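Local coordinates for catalase (PDB 4B7H), which breaks hydrogen peroxide down to water and oxygen at a haem iron, and here carries bound NADPH and the inhibitor nitric oxide, at residues A[214-219]-A[226-231]; A[91-94]-A[98-101]; A[284-289]-A[300-305]; A[200-205]-A[256-261]. All coordinates share one frame; numbering follows the deposited sequence.

Contact 1: residues A[214-219]-A[226-231]; sequences FQWINA and VKYHFK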
# COMPACT_ATOMS: atom_id res chain seq x y z
N PHE A 214 -3.50 -17.04 -31.04
CA PHE A 214 -2.31 -16.19 -31.03
C PHE A 214 -1.72 -16.15 -32.43
O PHE A 214 -2.26 -16.76 -33.37
CB PHE A 214 -1.29 -16.74 -30.05
CG PHE A 214 -1.73 -16.64 -28.62
CD1 PHE A 214 -1.55 -15.46 -27.91
CD2 PHE A 214 -2.35 -17.72 -28.00
CE1 PHE A 214 -1.99 -15.35 -26.60
CE2 PHE A 214 -2.78 -17.62 -26.68
CZ PHE A 214 -2.59 -16.44 -25.98
N GLN A 215 -0.61 -15.44 -32.59
CA GLN A 215 0.05 -15.39 -33.88
C GLN A 215 1.50 -15.87 -33.74
O GLN A 215 2.15 -15.62 -32.73
CB GLN A 215 -0.00 -13.98 -34.47
CG GLN A 215 0.31 -13.93 -35.96
CD GLN A 215 0.14 -12.54 -36.53
OE1 GLN A 215 1.01 -11.69 -36.38
NE2 GLN A 215 -1.01 -12.29 -37.14
N TRP A 216 1.97 -16.59 -34.75
CA TRP A 216 3.38 -16.94 -34.87
C TRP A 216 3.91 -16.22 -36.09
O TRP A 216 3.24 -16.14 -37.13
CB TRP A 216 3.55 -18.45 -35.05
CG TRP A 216 3.69 -19.24 -33.78
CD1 TRP A 216 3.60 -18.76 -32.50
CD2 TRP A 216 3.97 -20.64 -33.67
NE1 TRP A 216 3.80 -19.79 -31.60
CE2 TRP A 216 4.03 -20.95 -32.30
CE3 TRP A 216 4.17 -21.66 -34.61
CZ2 TRP A 216 4.29 -22.24 -31.84
CZ3 TRP A 216 4.42 -22.94 -34.15
CH2 TRP A 216 4.48 -23.23 -32.78
N ILE A 217 5.11 -15.66 -35.97
CA ILE A 217 5.75 -14.99 -37.09
C ILE A 217 7.14 -15.58 -37.28
O ILE A 217 7.90 -15.74 -36.31
CB ILE A 217 5.85 -13.46 -36.86
CG1 ILE A 217 4.47 -12.87 -36.54
CG2 ILE A 217 6.43 -12.77 -38.07
CD1 ILE A 217 4.47 -11.35 -36.46
N ASN A 218 7.47 -15.94 -38.53
CA ASN A 218 8.77 -16.55 -38.82
C ASN A 218 9.86 -15.51 -39.09
O ASN A 218 9.60 -14.30 -39.01
CB ASN A 218 8.66 -17.61 -39.94
CG ASN A 218 8.37 -17.01 -41.31
OD1 ASN A 218 8.47 -15.80 -41.51
ND2 ASN A 218 8.03 -17.87 -42.27
N ALA A 219 11.06 -15.97 -39.40
CA ALA A 219 12.20 -15.07 -39.58
C ALA A 219 11.99 -14.10 -40.74
O ALA A 219 12.56 -13.00 -40.74
CB ALA A 219 13.48 -15.87 -39.76
N VAL A 226 -2.27 -19.31 -34.57
CA VAL A 226 -2.06 -20.57 -33.85
C VAL A 226 -2.91 -20.69 -32.59
O VAL A 226 -3.32 -19.69 -32.00
CB VAL A 226 -0.56 -20.76 -33.45
CG1 VAL A 226 0.35 -20.73 -34.67
CG2 VAL A 226 -0.13 -19.72 -32.42
N LYS A 227 -3.18 -21.94 -32.20
CA LYS A 227 -3.73 -22.26 -30.89
C LYS A 227 -2.86 -23.33 -30.23
O LYS A 227 -2.47 -24.31 -30.87
CB LYS A 227 -5.18 -22.75 -30.97
CG LYS A 227 -6.19 -21.65 -31.29
CD LYS A 227 -7.62 -22.18 -31.20
CE LYS A 227 -8.65 -21.11 -31.58
NZ LYS A 227 -8.77 -20.00 -30.58
N TYR A 228 -2.57 -23.13 -28.95
CA TYR A 228 -1.76 -24.06 -28.19
C TYR A 228 -2.59 -25.12 -27.49
O TYR A 228 -3.61 -24.81 -26.87
CB TYR A 228 -0.99 -23.32 -27.11
CG TYR A 228 0.07 -22.37 -27.59
CD1 TYR A 228 1.30 -22.85 -28.03
CD2 TYR A 228 -0.13 -20.99 -27.57
CE1 TYR A 228 2.30 -21.99 -28.45
CE2 TYR A 228 0.86 -20.12 -27.98
CZ TYR A 228 2.07 -20.62 -28.42
OH TYR A 228 3.06 -19.75 -28.82
N HIS A 229 -2.11 -26.36 -27.56
CA HIS A 229 -2.68 -27.49 -26.87
C HIS A 229 -1.61 -28.24 -26.12
O HIS A 229 -0.61 -28.60 -26.68
CB HIS A 229 -3.38 -28.45 -27.91
CG HIS A 229 -4.55 -27.86 -28.63
ND1 HIS A 229 -5.78 -28.29 -28.48
CD2 HIS A 229 -4.60 -26.88 -29.57
CE1 HIS A 229 -6.57 -27.60 -29.24
NE2 HIS A 229 -5.84 -26.74 -29.93
N PHE A 230 -1.82 -28.44 -24.83
CA PHE A 230 -0.89 -29.16 -23.99
C PHE A 230 -1.56 -30.47 -23.58
O PHE A 230 -2.47 -30.48 -22.74
CB PHE A 230 -0.49 -28.31 -22.78
CG PHE A 230 -0.03 -26.92 -23.15
CD1 PHE A 230 1.11 -26.74 -23.92
CD2 PHE A 230 -0.74 -25.80 -22.75
CE1 PHE A 230 1.54 -25.47 -24.27
CE2 PHE A 230 -0.32 -24.53 -23.10
CZ PHE A 230 0.82 -24.36 -23.86
N LYS A 231 -1.13 -31.57 -24.20
CA LYS A 231 -1.87 -32.83 -24.09
C LYS A 231 -1.25 -33.71 -23.01
O LYS A 231 -0.09 -34.13 -23.12
CB LYS A 231 -1.92 -33.55 -25.45
CG LYS A 231 -2.47 -32.70 -26.60
CD LYS A 231 -3.91 -32.26 -26.38
CE LYS A 231 -4.87 -33.45 -26.43
NZ LYS A 231 -6.30 -33.00 -26.36

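Contact 2: residues A[91-94]-A[98-101]; sequences KADL and GKVT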
# COMPACT_ATOMS: atom_id res chain seq x y z
N LYS A 91 9.86 -17.76 -35.36
CA LYS A 91 11.25 -17.50 -35.04
C LYS A 91 11.46 -17.42 -33.53
O LYS A 91 12.57 -17.14 -33.08
CB LYS A 91 11.71 -16.19 -35.67
CG LYS A 91 11.04 -14.95 -35.09
CD LYS A 91 11.62 -13.66 -35.66
CE LYS A 91 10.95 -12.43 -35.06
NZ LYS A 91 11.49 -11.18 -35.65
N ALA A 92 10.40 -17.66 -32.75
CA ALA A 92 10.52 -17.54 -31.30
C ALA A 92 11.64 -18.45 -30.80
O ALA A 92 11.67 -19.64 -31.11
CB ALA A 92 9.19 -17.88 -30.61
N ASP A 93 12.58 -17.89 -30.04
CA ASP A 93 13.79 -18.61 -29.68
C ASP A 93 13.51 -19.94 -28.98
O ASP A 93 14.11 -20.96 -29.33
CB ASP A 93 14.72 -17.74 -28.84
CG ASP A 93 16.11 -18.32 -28.76
OD1 ASP A 93 16.88 -18.17 -29.75
OD2 ASP A 93 16.45 -18.92 -27.71
N LEU A 94 12.59 -19.95 -28.01
CA LEU A 94 12.34 -21.16 -27.23
C LEU A 94 11.78 -22.31 -28.07
O LEU A 94 11.83 -23.47 -27.64
CB LEU A 94 11.39 -20.88 -26.05
CG LEU A 94 9.89 -20.91 -26.35
CD1 LEU A 94 9.10 -20.93 -25.05
CD2 LEU A 94 9.45 -19.73 -27.22
N GLY A 98 15.65 -28.37 -30.98
CA GLY A 98 16.54 -28.80 -29.91
C GLY A 98 16.56 -27.97 -28.64
O GLY A 98 17.22 -28.36 -27.68
N LYS A 99 15.86 -26.83 -28.62
CA LYS A 99 15.93 -25.92 -27.47
C LYS A 99 15.37 -26.56 -26.20
O LYS A 99 14.35 -27.25 -26.24
CB LYS A 99 15.18 -24.61 -27.77
CG LYS A 99 15.87 -23.70 -28.78
CD LYS A 99 16.95 -22.83 -28.13
CE LYS A 99 17.59 -21.90 -29.16
NZ LYS A 99 18.43 -20.84 -28.53
N VAL A 100 16.06 -26.34 -25.09
CA VAL A 100 15.58 -26.76 -23.77
C VAL A 100 15.48 -25.50 -22.92
O VAL A 100 16.45 -24.76 -22.77
CB VAL A 100 16.54 -27.77 -23.11
CG1 VAL A 100 16.02 -28.17 -21.73
CG2 VAL A 100 16.69 -29.00 -23.99
N THR A 101 14.29 -25.25 -22.36
CA THR A 101 14.03 -24.00 -21.66
C THR A 101 13.44 -24.26 -20.27
O THR A 101 12.52 -25.05 -20.14
CB THR A 101 13.04 -23.14 -22.47
OG1 THR A 101 13.54 -22.97 -23.81
CG2 THR A 101 12.82 -21.77 -21.82
O HOH W 1 12.59 -24.91 -25.33

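Contact 3: residues A[284-289]-A[300-305]; sequences ENYRWN and KDYPLI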
# COMPACT_ATOMS: atom_id res chain seq x y z
N GLU A 284 -10.53 -15.34 -42.95
CA GLU A 284 -11.77 -14.67 -43.33
C GLU A 284 -12.90 -15.63 -43.72
O GLU A 284 -14.08 -15.33 -43.50
CB GLU A 284 -11.52 -13.66 -44.46
CG GLU A 284 -10.85 -14.23 -45.70
CD GLU A 284 -10.43 -13.16 -46.70
OE1 GLU A 284 -11.29 -12.69 -47.47
OE2 GLU A 284 -9.24 -12.79 -46.72
N ASN A 285 -12.54 -16.78 -44.28
CA ASN A 285 -13.55 -17.72 -44.77
C ASN A 285 -13.81 -18.94 -43.87
O ASN A 285 -14.56 -19.83 -44.25
CB ASN A 285 -13.22 -18.17 -46.19
CG ASN A 285 -13.26 -17.03 -47.20
OD1 ASN A 285 -14.13 -16.16 -47.13
ND2 ASN A 285 -12.32 -17.03 -48.13
N TYR A 286 -13.20 -18.98 -42.69
CA TYR A 286 -13.48 -20.10 -41.79
C TYR A 286 -14.95 -20.08 -41.39
O TYR A 286 -15.56 -19.00 -41.30
CB TYR A 286 -12.57 -20.10 -40.56
CG TYR A 286 -12.64 -21.41 -39.79
CD1 TYR A 286 -12.49 -22.63 -40.46
CD2 TYR A 286 -12.87 -21.44 -38.42
CE1 TYR A 286 -12.57 -23.82 -39.79
CE2 TYR A 286 -12.95 -22.64 -37.74
CZ TYR A 286 -12.79 -23.83 -38.43
OH TYR A 286 -12.87 -25.03 -37.76
N ARG A 287 -15.54 -21.26 -41.19
CA ARG A 287 -16.97 -21.35 -40.88
C ARG A 287 -17.33 -20.64 -39.57
O ARG A 287 -18.47 -20.21 -39.39
CB ARG A 287 -17.43 -22.82 -40.86
CG ARG A 287 -16.76 -23.66 -39.78
CD ARG A 287 -17.16 -25.13 -39.83
NE ARG A 287 -18.57 -25.32 -39.49
CZ ARG A 287 -19.07 -26.47 -39.05
NH1 ARG A 287 -18.28 -27.53 -38.90
NH2 ARG A 287 -20.37 -26.57 -38.76
N TRP A 288 -16.35 -20.53 -38.67
CA TRP A 288 -16.51 -19.78 -37.42
C TRP A 288 -15.54 -18.61 -37.39
O TRP A 288 -14.47 -18.65 -38.01
CB TRP A 288 -16.28 -20.68 -36.21
CG TRP A 288 -17.40 -21.63 -35.97
CD1 TRP A 288 -18.70 -21.30 -35.69
CD2 TRP A 288 -17.35 -23.07 -36.02
NE1 TRP A 288 -19.45 -22.45 -35.56
CE2 TRP A 288 -18.65 -23.54 -35.75
CE3 TRP A 288 -16.33 -23.99 -36.25
CZ2 TRP A 288 -18.96 -24.91 -35.71
CZ3 TRP A 288 -16.64 -25.34 -36.21
CH2 TRP A 288 -17.94 -25.79 -35.94
N ASN A 289 -15.89 -17.56 -36.65
CA ASN A 289 -14.95 -16.46 -36.47
C ASN A 289 -13.72 -16.99 -35.73
O ASN A 289 -13.85 -17.53 -34.63
CB ASN A 289 -15.59 -15.31 -35.69
CG ASN A 289 -14.69 -14.09 -35.59
OD1 ASN A 289 -13.56 -14.16 -35.11
ND2 ASN A 289 -15.20 -12.95 -36.05
N LYS A 300 -10.70 -31.36 -36.98
CA LYS A 300 -10.85 -31.97 -38.30
C LYS A 300 -10.39 -31.01 -39.38
O LYS A 300 -9.93 -31.43 -40.44
CB LYS A 300 -12.31 -32.37 -38.54
CG LYS A 300 -12.90 -33.20 -37.42
CD LYS A 300 -14.25 -33.77 -37.81
CE LYS A 300 -15.10 -34.10 -36.59
NZ LYS A 300 -16.29 -34.93 -36.94
N ASP A 301 -10.50 -29.71 -39.11
CA ASP A 301 -10.05 -28.70 -40.05
C ASP A 301 -8.58 -28.37 -39.83
O ASP A 301 -7.83 -28.15 -40.78
CB ASP A 301 -10.91 -27.44 -39.93
CG ASP A 301 -12.38 -27.69 -40.24
OD1 ASP A 301 -12.68 -28.44 -41.19
OD2 ASP A 301 -13.24 -27.12 -39.52
N TYR A 302 -8.18 -28.33 -38.56
CA TYR A 302 -6.82 -27.97 -38.17
C TYR A 302 -6.31 -28.96 -37.14
O TYR A 302 -6.49 -28.76 -35.93
CB TYR A 302 -6.79 -26.52 -37.65
CG TYR A 302 -7.20 -25.56 -38.74
CD1 TYR A 302 -6.30 -25.21 -39.74
CD2 TYR A 302 -8.49 -25.07 -38.81
CE1 TYR A 302 -6.67 -24.37 -40.77
CE2 TYR A 302 -8.87 -24.22 -39.85
CZ TYR A 302 -7.95 -23.88 -40.82
OH TYR A 302 -8.33 -23.04 -41.85
N PRO A 303 -5.70 -30.06 -37.61
CA PRO A 303 -5.23 -31.10 -36.69
C PRO A 303 -4.09 -30.60 -35.81
O PRO A 303 -3.47 -29.59 -36.12
CB PRO A 303 -4.71 -32.20 -37.62
CG PRO A 303 -5.37 -31.94 -38.93
CD PRO A 303 -5.52 -30.45 -39.02
N LEU A 304 -3.81 -31.31 -34.72
CA LEU A 304 -2.71 -30.92 -33.85
C LEU A 304 -1.37 -31.25 -34.50
O LEU A 304 -1.17 -32.35 -35.02
CB LEU A 304 -2.84 -31.59 -32.49
CG LEU A 304 -4.17 -31.34 -31.76
CD1 LEU A 304 -4.15 -31.96 -30.37
CD2 LEU A 304 -4.54 -29.84 -31.70
N ILE A 305 -0.47 -30.27 -34.49
CA ILE A 305 0.88 -30.41 -35.03
C ILE A 305 1.87 -30.43 -33.85
O ILE A 305 1.86 -29.53 -33.03
CB ILE A 305 1.25 -29.24 -35.97
CG1 ILE A 305 0.53 -29.36 -37.31
CG2 ILE A 305 2.73 -29.23 -36.27
CD1 ILE A 305 -0.86 -28.88 -37.31
O HOH W 2 -15.64 -28.19 -39.47

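Contact 4: residues A[200-205]-A[256-261]; sequences PKTSRH and REDLYN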
# COMPACT_ATOMS: atom_id res chain seq x y z
N PRO A 200 -11.66 -32.45 -12.77
CA PRO A 200 -10.50 -33.32 -12.97
C PRO A 200 -9.94 -33.74 -11.61
O PRO A 200 -9.97 -32.93 -10.67
CB PRO A 200 -9.49 -32.42 -13.69
CG PRO A 200 -10.19 -31.11 -13.96
CD PRO A 200 -11.35 -31.03 -13.03
N LYS A 201 -9.42 -34.96 -11.49
CA LYS A 201 -8.94 -35.42 -10.18
C LYS A 201 -7.71 -34.66 -9.70
O LYS A 201 -7.60 -34.34 -8.51
CB LYS A 201 -8.65 -36.92 -10.19
CG LYS A 201 -9.87 -37.79 -10.40
CD LYS A 201 -9.55 -39.26 -10.20
CE LYS A 201 -10.78 -40.12 -10.45
NZ LYS A 201 -10.57 -41.54 -10.08
N THR A 202 -6.79 -34.38 -10.62
CA THR A 202 -5.52 -33.75 -10.26
C THR A 202 -5.14 -32.70 -11.29
O THR A 202 -5.79 -32.56 -12.33
CB THR A 202 -4.36 -34.77 -10.20
OG1 THR A 202 -3.94 -35.09 -11.53
CG2 THR A 202 -4.75 -36.05 -9.46
N SER A 203 -4.07 -31.97 -11.00
CA SER A 203 -3.51 -31.05 -11.98
C SER A 203 -2.79 -31.78 -13.11
O SER A 203 -2.60 -31.21 -14.19
CB SER A 203 -2.52 -30.11 -11.31
OG SER A 203 -3.17 -29.32 -10.34
N ARG A 204 -2.36 -33.01 -12.84
CA ARG A 204 -1.59 -33.79 -13.81
C ARG A 204 -2.48 -34.49 -14.83
O ARG A 204 -2.02 -34.84 -15.93
CB ARG A 204 -0.74 -34.84 -13.09
CG ARG A 204 0.16 -34.26 -12.00
CD ARG A 204 0.96 -35.35 -11.28
NE ARG A 204 0.11 -36.18 -10.43
CZ ARG A 204 -0.02 -37.50 -10.53
NH1 ARG A 204 0.67 -38.18 -11.44
NH2 ARG A 204 -0.83 -38.13 -9.69
N HIS A 205 -3.74 -34.69 -14.47
CA HIS A 205 -4.69 -35.45 -15.28
C HIS A 205 -5.69 -34.56 -16.01
O HIS A 205 -6.90 -34.81 -15.99
CB HIS A 205 -5.41 -36.48 -14.41
CG HIS A 205 -4.50 -37.55 -13.88
ND1 HIS A 205 -3.81 -37.44 -12.69
CD2 HIS A 205 -4.16 -38.75 -14.40
CE1 HIS A 205 -3.09 -38.53 -12.50
NE2 HIS A 205 -3.28 -39.34 -13.52
N ARG A 256 -3.05 -29.71 -4.81
CA ARG A 256 -1.78 -29.16 -4.34
C ARG A 256 -0.90 -30.29 -3.79
O ARG A 256 0.28 -30.42 -4.15
CB ARG A 256 -2.03 -28.10 -3.27
CG ARG A 256 -0.78 -27.46 -2.70
CD ARG A 256 -1.10 -26.38 -1.67
NE ARG A 256 -1.85 -25.27 -2.25
CZ ARG A 256 -2.07 -24.10 -1.64
NH1 ARG A 256 -1.58 -23.88 -0.43
NH2 ARG A 256 -2.76 -23.15 -2.27
N GLU A 257 -1.48 -31.11 -2.92
CA GLU A 257 -0.73 -32.19 -2.30
C GLU A 257 -0.34 -33.24 -3.32
O GLU A 257 0.78 -33.77 -3.28
CB GLU A 257 -1.55 -32.80 -1.16
CG GLU A 257 -0.80 -33.86 -0.36
CD GLU A 257 -1.32 -34.00 1.06
OE1 GLU A 257 -2.39 -33.44 1.39
OE2 GLU A 257 -0.64 -34.67 1.87
N ASP A 258 -1.24 -33.55 -4.25
CA ASP A 258 -0.92 -34.54 -5.28
C ASP A 258 0.29 -34.14 -6.12
O ASP A 258 1.16 -34.97 -6.40
CB ASP A 258 -2.12 -34.77 -6.20
CG ASP A 258 -1.75 -35.56 -7.43
OD1 ASP A 258 -1.79 -36.81 -7.38
OD2 ASP A 258 -1.40 -34.93 -8.46
N LEU A 259 0.34 -32.87 -6.53
CA LEU A 259 1.44 -32.44 -7.39
C LEU A 259 2.77 -32.44 -6.62
O LEU A 259 3.80 -32.89 -7.15
CB LEU A 259 1.15 -31.07 -8.03
CG LEU A 259 2.26 -30.55 -8.96
CD1 LEU A 259 2.43 -31.46 -10.18
CD2 LEU A 259 1.97 -29.13 -9.39
N TYR A 260 2.74 -31.95 -5.37
CA TYR A 260 3.93 -31.95 -4.52
C TYR A 260 4.45 -33.38 -4.36
O TYR A 260 5.64 -33.64 -4.55
CB TYR A 260 3.61 -31.35 -3.14
CG TYR A 260 4.64 -31.72 -2.06
CD1 TYR A 260 5.85 -31.06 -1.98
CD2 TYR A 260 4.39 -32.75 -1.15
CE1 TYR A 260 6.80 -31.38 -1.01
CE2 TYR A 260 5.33 -33.09 -0.19
CZ TYR A 260 6.53 -32.41 -0.12
OH TYR A 260 7.46 -32.75 0.83
N ASN A 261 3.56 -34.29 -4.01
CA ASN A 261 3.94 -35.68 -3.78
C ASN A 261 4.47 -36.36 -5.05
O ASN A 261 5.45 -37.09 -5.00
CB ASN A 261 2.76 -36.48 -3.22
CG ASN A 261 2.49 -36.19 -1.75
OD1 ASN A 261 3.38 -35.77 -1.02
ND2 ASN A 261 1.27 -36.44 -1.32
O HOH W 3 -2.22 -32.35 -8.85

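Contact 1: residues A[214-219]-A[226-231]
F214 opens the contact by pairing with V226 as an antiparallel hydrogen-bonded pair. F214 N gives its hydrogen to V226 O at 2.8 Å, and V226 N returns one to F214 O at the same length. On the sheet face that F214 and V226 share, F214 CB lies 4.0 Å from V226 CG2, while ring atom CD2 of F214 reaches the ring edge of Y228 at CD2, also 4.0 Å away. The F214 and Y228 planes are inclined at 53°. Q215 starts away from the partner strand, and its OE1 accepts from V430 N. The indole of W216 receives both V226 methyls over one face: CG1 sits 3.8 Å from W216 CD2, and CG2 makes a CH-pi contact above the five-membered ring. At its edge the same indole gives the hydrogen of NE1 to Y228 OH at 2.9 Å. That phenol oxygen, also hydrogen-bonded to Y137 OH, lies near the indole plane. With CG of W216 roughly anti to its carbonyl carbon (chi1 -90°), the indole swings back to the partner strand although the CB starts off to one side. W216 CZ2 then rests 3.9 Å from Y228 CE1. F214, W216 and Y228 thus form a buried aromatic cluster at the open end of the beta hairpin, strands 214-217 and 223-232, where the axes of 214-217 and 226-231 cross at 107°, within the antiparallel beta-barrel of the catalase fold; the side chain of F214 comes to about 7 Å from a haem and H229 touches NADPH.

Contact 2: residues A[91-94]-A[98-101]
D93 and K99 join across a short turn, the connection that leads into strand 100-108 of the catalase beta-barrel. On this partly exposed flank the hold is ionic: K99 NZ donates to D93 OD2 at 2.9 Å in a salt bridge, meeting the oxygen on its syn side but tilted 27° from the carboxylate plane. The bend of the lysine chain at its second torsion (chi2 -83°) lays its methylenes along the backbone of D93, where K99 CG comes 3.3 Å from D93 O before NZ reaches the acid. E133 adds a long, weak ion pair to the same ammonium.

The inner flank is the tighter one: L94 and T101 are buried there, and L94 packs on L80, F130 and T132 of the neighbouring strands. L94 CB lies 3.7 Å from T101 OG1, and K99 CB stands 3.5 Å from L94 O. A water lies 2.8 Å from L94 O and 2.6 Å from T101 OG1, with a weak approach to K99 O.

Contact 3: residues A[284-289]-A[300-305]
D301 OD2 is gripped from two directions: Y286 OH donates to it at 2.8 Å, and a water gives it a hydrogen at 2.6 Å. The tyrosine uses the anti lone pair of this oxygen, the one facing away from OD1, and the carboxylate plane stands almost perpendicular to the phenol ring, 85° apart, with the acid at the ring edge. The phenol oxygen also accepts from S298 N. The same water is bound by R287 NH1 at 2.8 Å, in the guanidinium plane, and so relays the arginine to D301 although their charged atoms are 5.1 Å apart, NH1 to OD2. That proximity would be expected to favour the carboxylate form of the acid. R287 is steadied by a salt bridge from NE to D449 and by W288, whose CH2 lies 3.3 Å over the centre of the guanidinium. Y302 supplies the apolar half: its edge is turned toward the face of Y286 in an offset edge-to-face pair, planes at 67°, with CE2 of Y302 3.7 Å from Y286 CE1. The Y286 ring reaches across because its CG lies anti to the backbone N (chi1 -167°). Y302 OH binds D282. Both ranges belong to the long loop between barrel strands 270-279 and 305-314, and W288 packs the loop against helix 454-463. Between them T296 to Q299 line the NADPH pocket, and the side chain of D301 is about 6 Å from that cofactor, consistent with the contact closing the base of a loop that binds the nucleotide.

Contact 4: residues A[200-205]-A[256-261]
R204 grips D258 side-on with two nitrogens, one to each carboxylate oxygen: NE to OD2 at 2.8 Å, straight at 178°, and NH2 to OD1, also 2.8 Å. The guanidinium and carboxylate are nearly coplanar, 24° apart, which suits this two-pronged, side-on salt bridge. The bend of R204 at its third torsion (chi3 -71°) brings the guanidinium edge to D258. OD2 of D258 has further neighbours, for a water gives it a hydrogen at 2.7 Å while accepting from S203 N, and T202 CB sits 3.4 Å from it. Beside the ion pair, R204 CG touches L259 CD1 at 4.0 Å, an apolar flank to the charged one. In this way a loop ahead of strand 208-209 is pinned to helix 254-264 of the catalase fold. The loop contains an ST motif: T202 OG1 accepts from H205 N, three residues on. T202 OG1 also shares a 2.6 Å hydrogen bond with H205 ND1, and CE1 of that imidazole lies over one face of the R204 guanidinium, toward its rim, 3.5 Å above the plane. Farther out, R204 O accepts from T232 and Q234, S203 OG bonds to H74, and on the far side of the helix R256 NH1 reaches G169 O of a neighbouring subunit.

Contact 1 is the buried one, resting on strand pairing and aromatic packing within the barrel; contacts 2, 3 and 4 are partly buried and lean on carboxylates and waters. Contacts 1 and 2 reach the same sheet and meet directly, I217 O lying 3.0 Å from K91 N in a probable hydrogen bond. Contact 3 also borders contact 1, through L304 packing on H229 and K231, on the NADPH side. Contact 4 stands apart, about 7 Å from contact 1 at nearest atoms, and ties a loop to a helix whose side chains also meet a second subunit. The carboxylates have different partners: a lysine in contact 2, a phenol in contact 3, a two-pronged arginine in contact 4.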